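Local atomic coordinates of malonate decarboxylase acyl carrier protein (Pseudomonas fluorescens, PDB entry 5VIT), a protein that probably serves as the acyl carrier subunit of malonate decarboxylase, holding acetyl and malonyl thioesters on a phosphoribosyl-dephospho-CoA prosthetic group during turnover. Residues G26-L31 and P82-L87. Sequence-based numbering, arbitrary orientation.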
# COMPACT_ATOMS: atom_id res chain seq x y z
N GLY B 26 13.66 -15.61 -18.16
CA GLY B 26 12.89 -14.60 -17.45
C GLY B 26 12.04 -15.20 -16.35
O GLY B 26 11.13 -14.55 -15.82
N ASP B 27 12.34 -16.44 -16.00
CA ASP B 27 11.57 -17.17 -14.99
C ASP B 27 12.49 -18.02 -14.12
O ASP B 27 13.70 -18.09 -14.38
CB ASP B 27 10.49 -18.04 -15.67
CG ASP B 27 9.34 -18.40 -14.73
OD1 ASP B 27 8.39 -19.08 -15.18
OD2 ASP B 27 9.39 -18.00 -13.54
N LEU B 28 11.93 -18.67 -13.10
CA LEU B 28 12.70 -19.55 -12.22
C LEU B 28 11.81 -20.67 -11.71
O LEU B 28 10.59 -20.52 -11.67
CB LEU B 28 13.29 -18.77 -11.04
CG LEU B 28 12.29 -18.34 -9.95
CD1 LEU B 28 13.02 -17.94 -8.69
CD2 LEU B 28 11.34 -17.18 -10.43
N GLU B 29 12.42 -21.77 -11.29
CA GLU B 29 11.68 -22.76 -10.50
C GLU B 29 12.19 -22.74 -9.07
O GLU B 29 13.34 -22.38 -8.83
CB GLU B 29 11.82 -24.17 -11.08
CG GLU B 29 13.21 -24.79 -10.89
CD GLU B 29 13.33 -26.19 -11.51
OE1 GLU B 29 14.44 -26.77 -11.45
OE2 GLU B 29 12.33 -26.70 -12.06
N VAL B 30 11.34 -23.11 -8.13
CA VAL B 30 11.74 -23.16 -6.74
C VAL B 30 11.30 -24.49 -6.13
O VAL B 30 10.13 -24.86 -6.20
CB VAL B 30 11.15 -21.96 -5.93
CG1 VAL B 30 11.54 -22.06 -4.48
CG2 VAL B 30 11.63 -20.63 -6.50
N LEU B 31 12.26 -25.23 -5.58
CA LEU B 31 11.97 -26.47 -4.86
C LEU B 31 11.96 -26.15 -3.38
O LEU B 31 12.87 -25.50 -2.88
CB LEU B 31 13.03 -27.55 -5.14
CG LEU B 31 13.23 -28.28 -6.47
CD1 LEU B 31 12.18 -29.35 -6.66
CD2 LEU B 31 13.29 -27.34 -7.67
N PRO B 82 13.29 -9.44 -9.89
CA PRO B 82 13.07 -9.60 -8.44
C PRO B 82 11.59 -9.70 -8.11
O PRO B 82 11.21 -10.42 -7.18
CB PRO B 82 13.68 -8.34 -7.86
CG PRO B 82 14.78 -8.03 -8.79
CD PRO B 82 14.22 -8.33 -10.16
N GLY B 83 10.77 -8.97 -8.86
CA GLY B 83 9.33 -9.06 -8.74
C GLY B 83 8.79 -10.46 -9.00
O GLY B 83 8.00 -10.98 -8.21
N VAL B 84 9.21 -11.06 -10.11
CA VAL B 84 8.80 -12.44 -10.41
C VAL B 84 9.34 -13.41 -9.36
O VAL B 84 8.61 -14.28 -8.89
CB VAL B 84 9.27 -12.88 -11.82
CG1 VAL B 84 9.03 -14.39 -12.03
CG2 VAL B 84 8.55 -12.06 -12.90
N VAL B 85 10.61 -13.23 -8.98
CA VAL B 85 11.23 -14.07 -7.96
C VAL B 85 10.44 -14.03 -6.64
O VAL B 85 10.06 -15.07 -6.09
CB VAL B 85 12.70 -13.65 -7.66
CG1 VAL B 85 13.25 -14.46 -6.52
CG2 VAL B 85 13.58 -13.79 -8.90
N ARG B 86 10.17 -12.83 -6.14
CA ARG B 86 9.40 -12.68 -4.91
C ARG B 86 8.04 -13.38 -4.99
O ARG B 86 7.67 -14.12 -4.08
CB ARG B 86 9.20 -11.20 -4.58
CG ARG B 86 8.28 -11.03 -3.39
CD ARG B 86 8.14 -9.61 -2.90
NE ARG B 86 7.15 -9.58 -1.84
CZ ARG B 86 6.65 -8.48 -1.29
NH1 ARG B 86 7.03 -7.28 -1.72
NH2 ARG B 86 5.75 -8.59 -0.33
N LEU B 87 7.31 -13.15 -6.08
CA LEU B 87 5.98 -13.73 -6.26
C LEU B 87 6.00 -15.27 -6.22
O LEU B 87 5.16 -15.89 -5.57
CB LEU B 87 5.37 -13.24 -7.57
CG LEU B 87 3.87 -13.43 -7.74
CD1 LEU B 87 3.10 -12.75 -6.60
CD2 LEU B 87 3.43 -12.88 -9.09
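Gly26, in the loop leading into strand 27-34, lies beside Val84, its carbonyl O 4.3 Å from Val84 CG1, opening a helix-on-sheet contact without a hydrogen bond between the two segments. It follows Ser25, the predicted attachment site of the prosthetic group, unmodified here. Asp27 directs its CB away from the helix, and chi1 of -158° sets CG anti to the backbone N, beside the carbonyl carbon. The carboxylate nonetheless returns, OD2 lying 3.9 Å from Val84 CG1 as the side chains cross at about a right angle. The same oxygen accepts the N-H of Leu28 (N to Asp27 OD2 2.7 Å), a bent bond reaching it from 45° out of the carboxylate plane, and forms a salt bridge with Arg88, one turn beyond Val84. An alanine in place of Asp27 would probably leave Arg88 without this acidic mate and the Leu28 N-H without its carboxylate acceptor. Leu28 makes the apolar join, forking over two successive helix residues. Its CD2 lies 4.0 Å from Val84 CG1, as the side chains slide past each other in opposite directions, and sits equally near Val85 CA; its CD1 faces the Val85 isopropyl group, 4.1 Å from CG1. The segment axes run nearly parallel, approaching to 8.5 Å at closest and crossing at -23°, as befits alpha/beta packing. Leu28 also touches Ile75 and Asp77 of the adjacent antiparallel strand 71-78, Val85 touches Trp55 and Leu58 of helix 52-62, and Val84 packs against Val236 of the neighbouring MdcA chain, so the first turns of helix 82-96 lie between the sheet and that subunit.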